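Local coordinates for protein replicative DNA helicase (Mycobacterium chimaera, PDB 6RIY) that probably excises itself from a replicative DNA helicase precursor by protein splicing, joining the flanking helicase segments, at residues L8-V22 against E25-A39. Numbering follows the deposited sequence. Where two conformers were deposited one is given.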
ATOM      1  N   LEU A   8       8.970   0.967  -1.528  1.00  7.77           N
ATOM      2  CA  LEU A   8       8.443   1.666  -0.362  1.00  9.22           C
ATOM      3  C   LEU A   8       9.432   2.730   0.084  1.00  8.62           C
ATOM      4  O   LEU A   8      10.618   2.425   0.240  1.00 10.32           O
ATOM      5  CB  LEU A   8       8.199   0.687   0.798  1.00  9.79           C
ATOM      6  CG  LEU A   8       7.363  -0.545   0.463  1.00  7.09           C
ATOM      7  CD1 LEU A   8       7.284  -1.465   1.687  1.00  7.91           C
ATOM      8  CD2 LEU A   8       5.969  -0.114   0.032  1.00  6.19           C
ATOM      9  N   PRO A   9       9.001   3.968   0.328  1.00 11.55           N
ATOM     10  CA  PRO A   9       9.942   4.973   0.821  1.00 11.20           C
ATOM     11  C   PRO A   9      10.316   4.701   2.268  1.00 13.13           C
ATOM     12  O   PRO A   9       9.508   4.223   3.067  1.00 10.87           O
ATOM     13  CB  PRO A   9       9.160   6.286   0.696  1.00 11.14           C
ATOM     14  CG  PRO A   9       7.750   5.869   0.877  1.00 10.15           C
ATOM     15  CD  PRO A   9       7.628   4.499   0.228  1.00 10.27           C
ATOM     16  N   THR A  10      11.557   5.012   2.605  1.00 11.62           N
ATOM     17  CA  THR A  10      12.080   4.913   3.958  1.00 13.91           C
ATOM     18  C   THR A  10      12.699   6.247   4.324  1.00 15.60           C
ATOM     19  O   THR A  10      12.859   7.119   3.464  1.00 15.83           O
ATOM     20  CB  THR A  10      13.129   3.795   4.059  1.00 15.13           C
ATOM     21  OG1 THR A  10      14.304   4.197   3.350  1.00 18.54           O
ATOM     22  CG2 THR A  10      12.583   2.516   3.458  1.00 13.10           C
ATOM     23  N   PRO A  11      13.055   6.451   5.597  1.00 16.60           N
ATOM     24  CA  PRO A  11      13.721   7.717   5.955  1.00 16.93           C
ATOM     25  C   PRO A  11      15.001   7.978   5.174  1.00 34.02           C
ATOM     26  O   PRO A  11      15.332   9.144   4.921  1.00 31.51           O
ATOM     27  CB  PRO A  11      13.994   7.557   7.458  1.00 17.85           C
ATOM     28  CG  PRO A  11      12.943   6.650   7.932  1.00 19.50           C
ATOM     29  CD  PRO A  11      12.696   5.676   6.802  1.00 17.90           C
ATOM     30  N   THR A  12      15.717   6.931   4.760  1.00 38.77           N
ATOM     31  CA  THR A  12      16.965   7.093   4.025  1.00 36.75           C
ATOM     32  C   THR A  12      16.818   6.924   2.519  1.00 35.82           C
ATOM     33  O   THR A  12      17.647   7.453   1.772  1.00 38.59           O
ATOM     34  CB  THR A  12      18.010   6.092   4.525  1.00 38.27           C
ATOM     35  OG1 THR A  12      17.550   4.761   4.273  1.00 33.98           O
ATOM     36  CG2 THR A  12      18.247   6.272   6.016  1.00 44.01           C
ATOM     37  N   GLY A  13      15.804   6.199   2.051  1.00 23.08           N
ATOM     38  CA  GLY A  13      15.658   6.048   0.618  1.00 24.33           C
ATOM     39  C   GLY A  13      14.479   5.208   0.174  1.00 23.33           C
ATOM     40  O   GLY A  13      13.320   5.601   0.339  1.00 17.60           O
ATOM     41  N   TRP A  14      14.765   4.050  -0.408  1.00 14.52           N
ATOM     42  CA  TRP A  14      13.730   3.234  -1.023  1.00 12.85           C
ATOM     43  C   TRP A  14      14.056   1.770  -0.811  1.00 13.83           C
ATOM     44  O   TRP A  14      15.182   1.343  -1.080  1.00 16.84           O
ATOM     45  CB  TRP A  14      13.632   3.513  -2.530  1.00 13.51           C
ATOM     46  CG  TRP A  14      13.071   4.846  -2.859  1.00 14.11           C
ATOM     47  CD1 TRP A  14      13.768   5.994  -3.130  1.00 16.10           C
ATOM     48  CD2 TRP A  14      11.689   5.173  -2.980  1.00 13.11           C
ATOM     49  NE1 TRP A  14      12.892   7.020  -3.399  1.00 16.35           N
ATOM     50  CE2 TRP A  14      11.610   6.538  -3.316  1.00 14.56           C
ATOM     51  CE3 TRP A  14      10.506   4.441  -2.836  1.00 11.68           C
ATOM     52  CZ2 TRP A  14      10.387   7.192  -3.501  1.00 19.67           C
ATOM     53  CZ3 TRP A  14       9.297   5.089  -3.021  1.00 11.35           C
ATOM     54  CH2 TRP A  14       9.245   6.451  -3.350  1.00 12.82           C
ATOM     55  N   THR A  15      13.065   1.012  -0.361  1.00 13.11           N
ATOM     56  CA  THR A  15      13.185  -0.430  -0.189  0.67 11.75           C
ATOM     57  C   THR A  15      12.027  -1.102  -0.911  1.00 14.72           C
ATOM     58  O   THR A  15      11.002  -0.477  -1.191  1.00 21.67           O
ATOM     59  CB  THR A  15      13.181  -0.841   1.298  0.67 12.97           C
ATOM     60  OG1 THR A  15      13.601  -2.210   1.422  0.67 14.80           O
ATOM     61  CG2 THR A  15      11.786  -0.692   1.903  0.67  8.89           C
ATOM     62  N   THR A  16      12.198  -2.385  -1.232  1.00  9.58           N
ATOM     63  CA  THR A  16      11.074  -3.124  -1.791  1.00  8.15           C
ATOM     64  C   THR A  16      10.327  -3.824  -0.665  1.00  7.54           C
ATOM     65  O   THR A  16      10.892  -4.125   0.391  1.00 10.35           O
ATOM     66  CB  THR A  16      11.533  -4.156  -2.816  1.00  9.83           C
ATOM     67  OG1 THR A  16      12.457  -5.055  -2.182  1.00 11.13           O
ATOM     68  CG2 THR A  16      12.212  -3.491  -4.017  1.00  9.96           C
ATOM     69  N   MET A  17       9.055  -4.118  -0.918  1.00  8.62           N
ATOM     70  CA  MET A  17       8.300  -4.923   0.035  1.00  8.75           C
ATOM     71  C   MET A  17       9.011  -6.247   0.300  1.00  6.97           C
ATOM     72  O   MET A  17       9.015  -6.742   1.434  1.00 10.46           O
ATOM     73  CB  MET A  17       6.880  -5.151  -0.482  1.00 11.05           C
ATOM     74  CG  MET A  17       6.049  -6.122   0.326  1.00  9.21           C
ATOM     75  SD  MET A  17       5.883  -5.625   2.051  1.00 10.64           S
ATOM     76  CE  MET A  17       4.377  -4.646   1.936  1.00 11.38           C
ATOM     77  N   GLY A  18       9.653  -6.818  -0.723  1.00  7.48           N
ATOM     78  CA  GLY A  18      10.341  -8.088  -0.519  1.00 12.24           C
ATOM     79  C   GLY A  18      11.497  -8.007   0.464  1.00 11.80           C
ATOM     80  O   GLY A  18      11.869  -9.012   1.081  1.00 16.60           O
ATOM     81  N   ASP A  19      12.097  -6.831   0.604  1.00 10.02           N
ATOM     82  CA  ASP A  19      13.264  -6.627   1.449  1.00 12.12           C
ATOM     83  C   ASP A  19      12.917  -6.118   2.846  1.00 10.48           C
ATOM     84  O   ASP A  19      13.824  -5.814   3.618  1.00 15.78           O
ATOM     85  CB  ASP A  19      14.232  -5.650   0.774  1.00 12.26           C
ATOM     86  CG  ASP A  19      15.250  -6.341  -0.102  1.00 21.97           C
ATOM     87  OD1 ASP A  19      15.316  -7.586  -0.090  1.00 21.30           O
ATOM     88  OD2 ASP A  19      16.001  -5.629  -0.802  1.00 27.04           O
ATOM     89  N   VAL A  20      11.641  -6.016   3.194  1.00 13.44           N
ATOM     90  CA  VAL A  20      11.255  -5.483   4.499  1.00 14.43           C
ATOM     91  C   VAL A  20      11.406  -6.555   5.563  1.00 18.07           C
ATOM     92  O   VAL A  20      10.969  -7.694   5.377  1.00 18.95           O
ATOM     93  CB  VAL A  20       9.809  -4.953   4.474  1.00 15.28           C
ATOM     94  CG1 VAL A  20       9.393  -4.549   5.871  1.00 19.07           C
ATOM     95  CG2 VAL A  20       9.703  -3.780   3.539  1.00 19.89           C
ATOM     96  N   ALA A  21      11.991  -6.183   6.706  1.00 13.78           N
ATOM     97  CA  ALA A  21      12.097  -7.073   7.857  1.00 16.60           C
ATOM     98  C   ALA A  21      11.576  -6.366   9.103  1.00 16.71           C
ATOM     99  O   ALA A  21      11.470  -5.134   9.149  1.00 14.08           O
ATOM    100  CB  ALA A  21      13.542  -7.546   8.081  1.00 21.43           C
ATOM    101  N   VAL A  22      11.213  -7.169  10.109  1.00 18.91           N
ATOM    102  CA  VAL A  22      10.774  -6.613  11.385  1.00 16.05           C
ATOM    103  C   VAL A  22      11.853  -5.689  11.920  1.00 21.30           C
ATOM    104  O   VAL A  22      13.047  -6.023  11.907  1.00 23.76           O
ATOM    105  CB  VAL A  22      10.449  -7.736  12.382  1.00 22.98           C
ATOM    106  CG1 VAL A  22      10.207  -7.170  13.777  1.00 24.09           C
ATOM    107  CG2 VAL A  22       9.245  -8.522  11.914  1.00 21.88           C
ATOM    108  N   GLU A  25      12.366   0.691   9.351  1.00 17.28           N
ATOM    109  CA  GLU A  25      11.554   1.905   9.333  1.00 14.84           C
ATOM    110  C   GLU A  25      10.969   2.122   7.939  1.00 19.91           C
ATOM    111  O   GLU A  25      11.711   2.183   6.950  1.00 20.47           O
ATOM    112  CB  GLU A  25      12.380   3.122   9.746  1.00 15.55           C
ATOM    113  CG  GLU A  25      12.700   3.172  11.231  1.00 18.14           C
ATOM    114  CD  GLU A  25      13.299   4.494  11.651  1.00 26.88           C
ATOM    115  OE1 GLU A  25      14.040   5.097  10.846  1.00 26.70           O
ATOM    116  OE2 GLU A  25      13.032   4.929  12.793  1.00 28.61           O
ATOM    117  N   LEU A  26       9.646   2.236   7.866  1.00 10.99           N
ATOM    118  CA  LEU A  26       8.947   2.762   6.705  1.00 12.14           C
ATOM    119  C   LEU A  26       8.483   4.175   7.052  1.00 13.25           C
ATOM    120  O   LEU A  26       8.941   4.759   8.038  1.00 12.56           O
ATOM    121  CB  LEU A  26       7.782   1.839   6.310  1.00 10.50           C
ATOM    122  CG  LEU A  26       8.113   0.377   5.980  1.00 11.39           C
ATOM    123  CD1 LEU A  26       6.831  -0.441   5.817  1.00 13.13           C
ATOM    124  CD2 LEU A  26       8.993   0.270   4.735  1.00 12.13           C
ATOM    125  N   LEU A  27       7.556   4.726   6.269  1.00 10.44           N
ATOM    126  CA  LEU A  27       6.993   6.040   6.547  1.00 11.44           C
ATOM    127  C   LEU A  27       5.501   5.917   6.804  1.00 11.39           C
ATOM    128  O   LEU A  27       4.791   5.257   6.048  1.00 10.51           O
ATOM    129  CB  LEU A  27       7.225   7.002   5.385  1.00 14.75           C
ATOM    130  CG  LEU A  27       8.682   7.216   4.984  1.00 16.90           C
ATOM    131  CD1 LEU A  27       8.735   8.235   3.838  1.00 13.00           C
ATOM    132  CD2 LEU A  27       9.513   7.674   6.175  1.00 15.00           C
ATOM    133  N   GLY A  28       5.028   6.574   7.854  1.00 12.64           N
ATOM    134  CA  GLY A  28       3.605   6.646   8.104  1.00 14.46           C
ATOM    135  C   GLY A  28       2.914   7.652   7.209  1.00 13.91           C
ATOM    136  O   GLY A  28       3.526   8.330   6.383  1.00 14.94           O
ATOM    137  N   ALA A  29       1.600   7.773   7.412  1.00 17.41           N
ATOM    138  CA  ALA A  29       0.806   8.688   6.600  1.00 21.41           C
ATOM    139  C   ALA A  29       1.207  10.139   6.805  1.00 23.62           C
ATOM    140  O   ALA A  29       0.913  10.977   5.946  1.00 32.25           O
ATOM    141  CB  ALA A  29      -0.682   8.520   6.912  1.00 18.97           C
ATOM    142  N   ASP A  30       1.861  10.463   7.918  1.00 17.99           N
ATOM    143  CA  ASP A  30       2.305  11.825   8.170  1.00 21.89           C
ATOM    144  C   ASP A  30       3.668  12.126   7.560  1.00 18.89           C
ATOM    145  O   ASP A  30       4.177  13.238   7.747  1.00 23.18           O
ATOM    146  CB  ASP A  30       2.347  12.107   9.680  1.00 23.16           C
ATOM    147  CG  ASP A  30       3.145  11.054  10.464  1.00 28.58           C
ATOM    148  OD1 ASP A  30       3.682  10.099   9.864  1.00 25.70           O
ATOM    149  OD2 ASP A  30       3.235  11.192  11.702  1.00 35.58           O
ATOM    150  N   GLY A  31       4.256  11.176   6.831  1.00 18.70           N
ATOM    151  CA  GLY A  31       5.571  11.344   6.252  1.00 19.61           C
ATOM    152  C   GLY A  31       6.724  11.069   7.187  1.00 23.06           C
ATOM    153  O   GLY A  31       7.882  11.178   6.760  1.00 26.84           O
ATOM    154  N   LYS A  32       6.446  10.718   8.454  1.00 23.84           N
ATOM    155  CA  LYS A  32       7.438  10.442   9.476  1.00 17.89           C
ATOM    156  C   LYS A  32       7.730   8.949   9.545  1.00 19.40           C
ATOM    157  O   LYS A  32       6.923   8.124   9.106  1.00 20.81           O
ATOM    158  CB  LYS A  32       6.948  10.940  10.834  1.00 19.60           C
ATOM    159  CG  LYS A  32       6.814  12.453  10.924  1.00 30.05           C
ATOM    160  CD  LYS A  32       6.217  12.868  12.265  1.00 33.91           C
ATOM    161  CE  LYS A  32       6.174  14.382  12.422  1.00 43.13           C
ATOM    162  NZ  LYS A  32       7.522  14.962  12.688  1.00 48.00           N
ATOM    163  N   PRO A  33       8.885   8.571  10.090  1.00 19.76           N
ATOM    164  CA  PRO A  33       9.221   7.143  10.180  1.00 15.78           C
ATOM    165  C   PRO A  33       8.216   6.372  11.028  1.00 15.64           C
ATOM    166  O   PRO A  33       7.636   6.899  11.983  1.00 23.94           O
ATOM    167  CB  PRO A  33      10.614   7.147  10.831  1.00 18.79           C
ATOM    168  CG  PRO A  33      11.177   8.491  10.518  1.00 23.00           C
ATOM    169  CD  PRO A  33       9.997   9.434  10.535  1.00 18.67           C
ATOM    170  N   THR A  34       8.004   5.107  10.658  1.00 14.31           N
ATOM    171  CA  THR A  34       7.197   4.179  11.439  1.00 16.46           C
ATOM    172  C   THR A  34       7.859   2.807  11.380  1.00 19.22           C
ATOM    173  O   THR A  34       8.403   2.415  10.345  1.00 20.07           O
ATOM    174  CB  THR A  34       5.736   4.131  10.937  1.00 17.27           C
ATOM    175  OG1 THR A  34       4.922   3.398  11.860  1.00 20.28           O
ATOM    176  CG2 THR A  34       5.634   3.497   9.555  1.00 11.99           C
ATOM    177  N   ARG A  35       7.856   2.098  12.504  1.00 16.37           N
ATOM    178  CA  ARG A  35       8.611   0.854  12.616  1.00 15.17           C
ATOM    179  C   ARG A  35       7.752  -0.332  12.194  1.00 19.54           C
ATOM    180  O   ARG A  35       6.556  -0.385  12.477  1.00 14.37           O
ATOM    181  CB  ARG A  35       9.108   0.666  14.052  1.00 18.37           C
ATOM    182  CG  ARG A  35       9.997  -0.537  14.301  1.00 28.25           C
ATOM    183  CD  ARG A  35      10.306  -0.631  15.789  1.00 37.96           C
ATOM    184  NE  ARG A  35      11.261  -1.687  16.114  1.00 44.27           N
ATOM    185  CZ  ARG A  35      10.939  -2.969  16.257  1.00 49.54           C
ATOM    186  NH1 ARG A  35       9.681  -3.365  16.087  1.00 48.96           N
ATOM    187  NH2 ARG A  35      11.875  -3.859  16.561  1.00 50.44           N
ATOM    188  N   VAL A  36       8.375  -1.288  11.520  1.00 15.02           N
ATOM    189  CA  VAL A  36       7.686  -2.511  11.136  1.00 12.88           C
ATOM    190  C   VAL A  36       7.662  -3.428  12.350  1.00 14.67           C
ATOM    191  O   VAL A  36       8.713  -3.748  12.915  1.00 16.79           O
ATOM    192  CB  VAL A  36       8.382  -3.164   9.933  1.00 17.89           C
ATOM    193  CG1 VAL A  36       7.757  -4.506   9.579  1.00 17.03           C
ATOM    194  CG2 VAL A  36       8.324  -2.199   8.735  1.00 14.69           C
ATOM    195  N   VAL A  37       6.464  -3.812  12.789  1.00 15.21           N
ATOM    196  CA  VAL A  37       6.342  -4.673  13.957  1.00 17.31           C
ATOM    197  C   VAL A  37       6.126  -6.131  13.571  1.00 18.15           C
ATOM    198  O   VAL A  37       6.349  -7.021  14.409  1.00 19.28           O
ATOM    199  CB  VAL A  37       5.217  -4.191  14.899  1.00 24.16           C
ATOM    200  CG1 VAL A  37       5.560  -2.830  15.481  1.00 21.73           C
ATOM    201  CG2 VAL A  37       3.895  -4.132  14.174  1.00 25.23           C
ATOM    202  N   ALA A  38       5.722  -6.404  12.333  1.00 24.59           N
ATOM    203  CA  ALA A  38       5.529  -7.766  11.864  1.00 24.49           C
ATOM    204  C   ALA A  38       5.581  -7.754  10.345  1.00 20.67           C
ATOM    205  O   ALA A  38       5.315  -6.733   9.702  1.00 16.13           O
ATOM    206  CB  ALA A  38       4.209  -8.361  12.364  1.00 20.35           C
ATOM    207  N   ALA A  39       5.935  -8.903   9.776  1.00 16.88           N
ATOM    208  CA  ALA A  39       6.017  -9.023   8.329  1.00 16.72           C
ATOM    209  C   ALA A  39       5.828 -10.485   7.966  1.00 21.29           C
ATOM    210  O   ALA A  39       6.543 -11.347   8.484  1.00 22.90           O
ATOM    211  CB  ALA A  39       7.357  -8.500   7.805  1.00 17.12           C
TER
HETATM  212  O   HOH W   1       6.822   3.639   3.658  1.00 10.09           O
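The guanidinium of Arg35 meets Val22 CG1 obliquely through NH1, whereas the carboxylate of Glu25 presents OE1 to Pro11 CG at 3.5 Å. Within the first hairpin, one face of the Trp14 indole carries Pro9 CA, displaced toward the ring's rim. Val22 packs chiefly on the backbone of the last strand, with CG2 3.8 Å from Ala38 CA. Pro11 CG also abuts Pro33 CG (3.6 Å). Leu27 straddles the chain between Pro9 and Pro11: with CG beside its own backbone N (chi1 -58°), CD1 packs on the Pro9 ring (3.7 Å to CB) and CD2 lies alongside Pro11 CD, the two side chains running in opposite directions. The polar backbone next to this branch is bridged by a water that donates to Pro9 O (2.8 Å) and accepts from Leu27 N (2.9 Å). Deeper in, Leu26 brings CD2 to 3.9 Å from Leu8 CD1, and the same methyl also reaches Thr15 and Val20. Val20 CG1, anti to its backbone N (chi1 174°), meets Val36 CG2 at 3.9 Å. The hairpin 7-9/14-16 and the chain after it thus run alongside the hairpin 25-27/33-39 and close on it through apolar side chains, consistent with the all-beta Hedgehog/Intein (HINT) fold.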